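Local coordinates for protein apical membrane antigen 1 (Babesia divergens, PDB 4APM) that probably takes part in invasion of host cells by the parasite as a calcium-binding surface protein of the moving junction, at residues 55-60 with 64-69; 193-198 with 255-260; 404-407 with 411-414. All blocks are in the same frame, centred on the assembly; numbering follows the deposited sequence.

Contact 1 of 3, residues 55-60 with 64-69; sequences GKVINL and ADFLNR. With GOL (glycerol), chain K.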
# COMPACT_ATOMS: atom_id res chain seq x y z
N GLY A 55 -3.06 -0.22 7.91
CA GLY A 55 -3.84 -1.42 8.15
C GLY A 55 -3.02 -2.68 8.38
O GLY A 55 -3.60 -3.76 8.53
N LYS A 56 -1.70 -2.58 8.41
CA LYS A 56 -0.90 -3.77 8.71
C LYS A 56 -0.94 -4.06 10.18
O LYS A 56 -0.49 -3.23 10.99
CB LYS A 56 0.55 -3.63 8.24
CG LYS A 56 1.47 -4.76 8.70
CD LYS A 56 2.78 -4.75 7.92
CE LYS A 56 3.84 -5.63 8.57
NZ LYS A 56 5.00 -5.76 7.63
N VAL A 57 -1.50 -5.21 10.54
CA VAL A 57 -1.42 -5.73 11.88
C VAL A 57 -0.72 -7.08 11.84
O VAL A 57 -0.64 -7.73 10.79
CB VAL A 57 -2.81 -5.90 12.56
CG1 VAL A 57 -3.57 -4.58 12.62
CG2 VAL A 57 -3.64 -7.00 11.91
N ILE A 58 -0.22 -7.51 12.99
CA ILE A 58 0.31 -8.85 13.11
C ILE A 58 -0.63 -9.67 13.96
O ILE A 58 -0.89 -9.31 15.11
CB ILE A 58 1.73 -8.84 13.72
CG1 ILE A 58 2.63 -7.78 13.03
CG2 ILE A 58 2.34 -10.23 13.66
CD1 ILE A 58 2.89 -8.01 11.55
N ASN A 59 -1.19 -10.73 13.38
CA ASN A 59 -2.02 -11.70 14.12
C ASN A 59 -1.17 -12.65 14.98
O ASN A 59 -0.22 -13.28 14.48
CB ASN A 59 -2.87 -12.54 13.15
CG ASN A 59 -3.94 -11.73 12.45
OD1 ASN A 59 -4.40 -10.70 12.96
ND2 ASN A 59 -4.35 -12.19 11.26
N LEU A 60 -1.50 -12.77 16.25
CA LEU A 60 -0.68 -13.55 17.17
C LEU A 60 -1.32 -14.89 17.56
O LEU A 60 -2.54 -15.00 17.66
CB LEU A 60 -0.32 -12.73 18.41
CG LEU A 60 0.44 -11.43 18.10
CD1 LEU A 60 0.82 -10.72 19.41
CD2 LEU A 60 1.69 -11.72 17.26
N ALA A 64 -3.68 -12.32 21.29
CA ALA A 64 -3.59 -11.00 21.93
C ALA A 64 -3.34 -9.93 20.87
O ALA A 64 -2.58 -10.15 19.94
CB ALA A 64 -2.46 -11.00 22.96
N ASP A 65 -3.99 -8.76 21.01
CA ASP A 65 -3.67 -7.62 20.15
C ASP A 65 -2.17 -7.33 20.15
O ASP A 65 -1.54 -7.31 21.22
CB ASP A 65 -4.44 -6.37 20.57
CG ASP A 65 -4.17 -5.19 19.64
OD1 ASP A 65 -4.52 -5.27 18.44
OD2 ASP A 65 -3.60 -4.18 20.09
N PHE A 66 -1.59 -7.17 18.96
CA PHE A 66 -0.14 -7.09 18.84
C PHE A 66 0.44 -5.86 19.52
O PHE A 66 1.62 -5.84 19.83
CB PHE A 66 0.36 -7.27 17.41
CG PHE A 66 0.15 -6.06 16.51
CD1 PHE A 66 -1.10 -5.46 16.38
CD2 PHE A 66 1.21 -5.57 15.73
CE1 PHE A 66 -1.29 -4.37 15.55
CE2 PHE A 66 1.02 -4.50 14.87
CZ PHE A 66 -0.22 -3.90 14.77
N LEU A 67 -0.41 -4.89 19.84
CA LEU A 67 0.04 -3.67 20.51
C LEU A 67 0.07 -3.78 22.04
O LEU A 67 0.50 -2.84 22.72
CB LEU A 67 -0.77 -2.44 20.06
CG LEU A 67 -0.71 -2.04 18.57
CD1 LEU A 67 -1.33 -0.66 18.27
CD2 LEU A 67 0.71 -2.11 18.02
N ASN A 68 -0.34 -4.93 22.59
CA ASN A 68 -0.09 -5.23 24.02
C ASN A 68 1.40 -5.35 24.26
O ASN A 68 2.13 -5.77 23.37
CB ASN A 68 -0.75 -6.54 24.43
CG ASN A 68 -2.24 -6.44 24.43
OD1 ASN A 68 -2.78 -5.41 24.06
ND2 ASN A 68 -2.92 -7.52 24.78
N ARG A 69 1.85 -5.04 25.48
CA ARG A 69 3.27 -5.21 25.80
C ARG A 69 3.68 -6.67 25.75
O ARG A 69 2.92 -7.56 26.11
CB ARG A 69 3.58 -4.65 27.19
CG ARG A 69 3.14 -3.22 27.38
CD ARG A 69 3.81 -2.60 28.58
NE ARG A 69 3.30 -1.25 28.79
CZ ARG A 69 3.88 -0.15 28.32
NH1 ARG A 69 5.05 -0.21 27.69
NH2 ARG A 69 3.31 1.02 28.53
C1 GOL K . -4.74 -10.37 16.16
O1 GOL K . -3.79 -10.86 17.17
C2 GOL K . -4.85 -8.85 15.85
O2 GOL K . -6.09 -8.30 16.33
C3 GOL K . -3.77 -7.88 16.36
O3 GOL K . -2.58 -8.54 16.75
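Leu-60 N and Ala-64 O are bridged by hydroxyl O1 of a glycerol lodged between the two backbones. Strand 56-60 pairs antiparallel with strand 191-195 in a two-stranded ribbon of the AMA1 ectodomain, whose family belongs to the PAN clan, and the chain then folds back beside it. Leu-60 N donates to glycerol O1 over 3.1 Å in a nearly straight bond, and O1 in turn gives a weak bond to Ala-64 O. The second hydroxyl used, O3, sits close to Ile-58 O and accepts a weak, bent bond from Phe-66 N. O1 and O3 of the glycerol, probably from the crystallisation liquor, thus link two backbones that share no direct hydrogen bond between these segments. Residues 64-69 return as a loop with a type I turn, closed by Asn-68 N to Asp-65 O at 3.0 Å.

Phe-66 makes the main apolar contact. Its CG stands between its own backbone N and carbonyl carbon (chi1 75°), which lays the ring against the strand backbone. Ile-58 N lies 3.6 Å above the plane, over the ring centre, and Val-57 CA makes a CH-pi contact with this face, 4.1 Å from the centroid. On the opposite face Leu-67 CD2 sits 3.7 Å above the plane, which leaves the ring sandwiched between the strand backbone and Leu-67. Val-57 and Ile-58 approach at about right angles to the phenylalanine: Val-57 CB and CG1 meet Phe-66 CE1, whereas Ile-58 CG1 lies 3.8 Å from Phe-66 CD2. Val-151 and Leu-202, from two strands of the adjacent five-stranded sheet, also touch the phenylalanine. At the strand's far end, Leu-60 uses its CD1 branch, which reaches Phe-66 CA and comes to 3.5 Å from Ala-64 O.

Contact 2 of 3, residues 193-198 with 255-260; sequences PMKSGI and LMFENA
Over one face of the Phe-257 ring lies CD of Lys-195, and near the plane, at the ring's edge, stands Pro-193. Lys-195 CD makes a CH-pi contact 4.3 Å from the ring centroid, 25° off the normal. Pro-193 CB approaches the rim at Phe-257 CE2, 3.9 Å away. Between these two, Met-194 C comes obliquely to within 3.7 Å of Phe-257 CE2, and Lys-195 N lies 3.5 Å from Phe-257 CD2. The ring therefore leans on the backbone of the strand as well as on its side chains. Tyr-30 adds an edge-to-face contact with the ring, and Lys-56 of the neighbouring strand touches it too.

The two main side chains cross at about a right angle. Phe-257 has its CG anti to the backbone N (chi1 180°), whereas a bend at the second torsion of Lys-195 (chi2 79°) turns CD back over the ring; Lys-195 CB touches Phe-257 CB directly, at 3.7 Å. Beyond the ring the ammonium is gripped by three backbone carbonyls, those of Gly-349, Ala-347 and Met-54, which fix the buried amine and leave its methylenes for the phenylalanine.

Met-194 points the other way, onto Val-57 and Asn-59. A type I turn runs from Phe-257 to Ala-260, with Ala-260 N bonded to Phe-257 O. Joining the end of strand 191-195 to a helix whose Cys-252 is disulfide-linked to Cys-326 of another sheet, this packing is consistent with an interface between successive PAN-like modules of AMA1.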
# COMPACT_ATOMS: atom_id res chain seq x y z
N PRO A 193 1.34 -11.38 9.32
CA PRO A 193 0.74 -10.06 9.03
C PRO A 193 -0.63 -10.19 8.39
O PRO A 193 -0.87 -11.13 7.63
CB PRO A 193 1.71 -9.45 7.99
CG PRO A 193 2.92 -10.36 7.98
CD PRO A 193 2.44 -11.71 8.40
N MET A 194 -1.51 -9.24 8.66
CA MET A 194 -2.65 -9.06 7.80
C MET A 194 -3.05 -7.60 7.59
O MET A 194 -2.68 -6.73 8.36
CB MET A 194 -3.84 -9.96 8.19
CG MET A 194 -4.63 -9.57 9.42
SD MET A 194 -6.31 -10.30 9.33
CE MET A 194 -7.23 -8.90 8.71
N LYS A 195 -3.67 -7.35 6.45
CA LYS A 195 -4.21 -6.06 6.08
C LYS A 195 -5.63 -5.96 6.63
O LYS A 195 -6.49 -6.79 6.30
CB LYS A 195 -4.26 -5.95 4.56
CG LYS A 195 -4.46 -4.53 4.03
CD LYS A 195 -3.19 -3.70 4.04
CE LYS A 195 -3.21 -2.64 2.95
NZ LYS A 195 -2.15 -1.58 3.10
N SER A 196 -5.87 -5.01 7.51
CA SER A 196 -7.12 -5.03 8.25
C SER A 196 -7.89 -3.77 8.00
O SER A 196 -7.40 -2.68 8.26
CB SER A 196 -6.88 -5.19 9.74
OG SER A 196 -7.92 -4.55 10.42
N GLY A 197 -9.09 -3.92 7.47
CA GLY A 197 -9.95 -2.78 7.23
C GLY A 197 -10.25 -1.98 8.48
O GLY A 197 -10.15 -0.76 8.46
N ILE A 198 -10.61 -2.64 9.58
CA ILE A 198 -11.03 -1.89 10.75
C ILE A 198 -9.84 -1.31 11.47
O ILE A 198 -10.00 -0.41 12.30
CB ILE A 198 -11.80 -2.75 11.75
CG1 ILE A 198 -10.89 -3.85 12.32
CG2 ILE A 198 -13.09 -3.27 11.13
CD1 ILE A 198 -11.63 -4.80 13.22
N LEU A 255 -6.21 -9.55 0.11
CA LEU A 255 -5.80 -10.61 -0.82
C LEU A 255 -4.48 -10.27 -1.49
O LEU A 255 -3.62 -11.12 -1.67
CB LEU A 255 -6.86 -10.74 -1.92
CG LEU A 255 -7.24 -12.08 -2.54
CD1 LEU A 255 -7.81 -11.87 -3.95
CD2 LEU A 255 -6.11 -13.09 -2.54
N MET A 256 -4.39 -9.03 -1.98
CA MET A 256 -3.19 -8.54 -2.62
C MET A 256 -2.03 -8.44 -1.60
O MET A 256 -0.87 -8.82 -1.89
CB MET A 256 -3.49 -7.18 -3.23
CG MET A 256 -2.24 -6.44 -3.66
SD MET A 256 -2.06 -4.78 -3.05
CE MET A 256 -3.69 -3.99 -3.03
N PHE A 257 -2.33 -7.90 -0.42
CA PHE A 257 -1.31 -7.73 0.62
C PHE A 257 -0.55 -9.06 0.95
O PHE A 257 0.66 -9.06 1.11
CB PHE A 257 -1.95 -7.13 1.87
CG PHE A 257 -0.99 -6.92 3.02
CD1 PHE A 257 -0.09 -5.85 3.01
CD2 PHE A 257 -1.05 -7.72 4.15
CE1 PHE A 257 0.75 -5.62 4.10
CE2 PHE A 257 -0.20 -7.49 5.23
CZ PHE A 257 0.69 -6.44 5.20
N GLU A 258 -1.28 -10.17 1.00
CA GLU A 258 -0.69 -11.47 1.30
C GLU A 258 0.39 -11.85 0.30
O GLU A 258 1.19 -12.73 0.58
CB GLU A 258 -1.76 -12.56 1.26
CG GLU A 258 -2.81 -12.44 2.33
CD GLU A 258 -3.69 -13.67 2.37
OE1 GLU A 258 -3.84 -14.34 1.31
OE2 GLU A 258 -4.21 -13.99 3.46
N ASN A 259 0.33 -11.24 -0.90
CA ASN A 259 1.18 -11.60 -2.03
C ASN A 259 2.15 -10.50 -2.36
O ASN A 259 2.86 -10.55 -3.38
CB ASN A 259 0.30 -11.90 -3.25
CG ASN A 259 -0.54 -13.16 -3.06
OD1 ASN A 259 -1.76 -13.10 -2.80
ND2 ASN A 259 0.13 -14.29 -3.06
N ALA A 260 2.14 -9.45 -1.52
CA ALA A 260 2.93 -8.27 -1.75
C ALA A 260 4.38 -8.60 -1.42
O ALA A 260 4.67 -9.69 -0.92
CB ALA A 260 2.43 -7.09 -0.88

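Contact 3 of 3, residues 404-407 with 411-414; sequences KYSE and TYYY. With ACT (acetate ion), chain D.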
# COMPACT_ATOMS: atom_id res chain seq x y z
N LYS A 404 -20.08 8.91 -19.88
CA LYS A 404 -20.36 8.28 -18.60
C LYS A 404 -19.99 9.25 -17.49
O LYS A 404 -19.07 10.06 -17.64
CB LYS A 404 -19.57 6.97 -18.46
CG LYS A 404 -19.89 6.19 -17.20
CD LYS A 404 -20.16 4.73 -17.52
CE LYS A 404 -20.33 3.94 -16.23
NZ LYS A 404 -20.10 2.48 -16.39
N TYR A 405 -20.73 9.18 -16.40
CA TYR A 405 -20.42 9.96 -15.21
C TYR A 405 -19.33 9.30 -14.39
O TYR A 405 -19.38 8.09 -14.18
CB TYR A 405 -21.65 10.11 -14.34
CG TYR A 405 -21.40 10.89 -13.07
CD1 TYR A 405 -21.33 12.29 -13.09
CD2 TYR A 405 -21.24 10.24 -11.86
CE1 TYR A 405 -21.07 13.01 -11.93
CE2 TYR A 405 -21.00 10.95 -10.69
CZ TYR A 405 -20.91 12.33 -10.73
OH TYR A 405 -20.68 13.02 -9.56
N SER A 406 -18.38 10.09 -13.89
CA SER A 406 -17.47 9.67 -12.82
C SER A 406 -17.49 10.66 -11.67
O SER A 406 -17.47 11.86 -11.91
CB SER A 406 -16.04 9.55 -13.35
OG SER A 406 -15.38 10.80 -13.29
N GLU A 407 -17.47 10.17 -10.43
CA GLU A 407 -17.36 11.05 -9.26
C GLU A 407 -16.13 11.94 -9.28
O GLU A 407 -16.12 13.00 -8.66
CB GLU A 407 -17.34 10.23 -7.96
CG GLU A 407 -18.70 9.88 -7.40
CD GLU A 407 -18.60 9.12 -6.08
OE1 GLU A 407 -17.51 9.14 -5.46
OE2 GLU A 407 -19.60 8.49 -5.66
N THR A 411 -18.18 13.94 -16.15
CA THR A 411 -18.45 13.21 -17.39
C THR A 411 -17.16 12.86 -18.14
O THR A 411 -16.28 13.71 -18.32
CB THR A 411 -19.37 14.01 -18.36
OG1 THR A 411 -20.49 14.52 -17.64
CG2 THR A 411 -19.88 13.13 -19.50
N TYR A 412 -17.09 11.64 -18.66
CA TYR A 412 -15.99 11.27 -19.54
C TYR A 412 -16.53 10.38 -20.63
O TYR A 412 -17.69 10.00 -20.60
CB TYR A 412 -14.88 10.56 -18.74
CG TYR A 412 -15.26 9.17 -18.26
CD1 TYR A 412 -16.02 9.00 -17.10
CD2 TYR A 412 -14.88 8.03 -18.97
CE1 TYR A 412 -16.41 7.74 -16.68
CE2 TYR A 412 -15.25 6.76 -18.54
CZ TYR A 412 -16.01 6.63 -17.40
OH TYR A 412 -16.40 5.38 -16.97
N TYR A 413 -15.65 9.97 -21.54
CA TYR A 413 -16.06 9.36 -22.80
C TYR A 413 -15.49 7.96 -22.98
O TYR A 413 -14.33 7.70 -22.62
CB TYR A 413 -15.62 10.23 -23.97
CG TYR A 413 -16.03 11.66 -23.78
CD1 TYR A 413 -17.34 12.06 -24.06
CD2 TYR A 413 -15.17 12.57 -23.18
CE1 TYR A 413 -17.74 13.36 -23.83
CE2 TYR A 413 -15.57 13.88 -22.94
CZ TYR A 413 -16.85 14.26 -23.27
OH TYR A 413 -17.26 15.55 -23.04
N TYR A 414 -16.30 7.09 -23.58
CA TYR A 414 -15.84 5.77 -23.98
C TYR A 414 -16.32 5.35 -25.38
O TYR A 414 -17.29 5.89 -25.90
CB TYR A 414 -16.18 4.72 -22.92
CG TYR A 414 -17.64 4.35 -22.79
CD1 TYR A 414 -18.50 5.09 -21.97
CD2 TYR A 414 -18.14 3.19 -23.37
CE1 TYR A 414 -19.82 4.72 -21.80
CE2 TYR A 414 -19.47 2.83 -23.22
CZ TYR A 414 -20.30 3.59 -22.42
OH TYR A 414 -21.62 3.20 -22.25
C ACT D . -17.46 1.61 -19.01
O ACT D . -17.46 0.94 -20.07
OXT ACT D . -18.33 1.42 -18.14
CH3 ACT D . -16.40 2.65 -18.80
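With chi1 at 70°, Tyr-412 holds its CG between its backbone N and carbonyl carbon, and the ring swings across toward strand 404-406; Lys-404, extended at its first torsion (chi1 -175°), runs beside it in the same direction. Lys-404 CB consequently sits over one face of the tyrosine ring, 4.1 Å from its centroid, while Lys-404 CG passes 3.6 Å from Tyr-412 OH. Ser-406 CB meets the ring obliquely, 3.8 Å from Tyr-412 CD1.

Beneath the side chains, Lys-404 and Tyr-412 form a hydrogen-bonded antiparallel pair: Lys-404 N to Tyr-412 O and Tyr-412 N to Lys-404 O are each 2.7 Å and nearly straight. Lys-404 O also receives the CA-H of Thr-411, with CA at 3.2 Å. Tyr-405 and Thr-411 follow as a non-hydrogen-bonded pair on the opposite face of the sheet.

An acetate, probably from the crystallisation liquor, accepts a bond from Lys-404 NZ to its OXT (2.7 Å) and sets its methyl at the edge of the Tyr-412 ring. The Tyr-412 OH bonds to Ala-340 N, and Tyr-414 stacks on His-402.

In this beta hairpin strand 400-406 is an outermost strand of a mixed sheet; strand 410-416 pairs with strand 387-389 on its other side, and Tyr-412 rests on Thr-388 of that strand and on Ile-338 of strand 335-339.

In the fold
Contacts 1 and 2 are both buried and share one antiparallel ribbon: strand 56-60 belongs to the first, its partner 191-195 to the second. They touch directly, Val-57 O lying 2.8 Å from Met-194 N in a probable hydrogen bond. In each a phenylalanine leans on strand backbone, but residues 64-69 are a loop close in sequence, whereas residues 255-260 bring in a distant helix. Contact 3 lies about 42 Å from contact 1, centre to centre, across the chain's centre and nearer the surface. There direct backbone bonds of a hairpin carry the pairing and tyrosine rings rather than phenylalanines make the aromatic contacts, with a lysine reaching acetate instead of buried carbonyls.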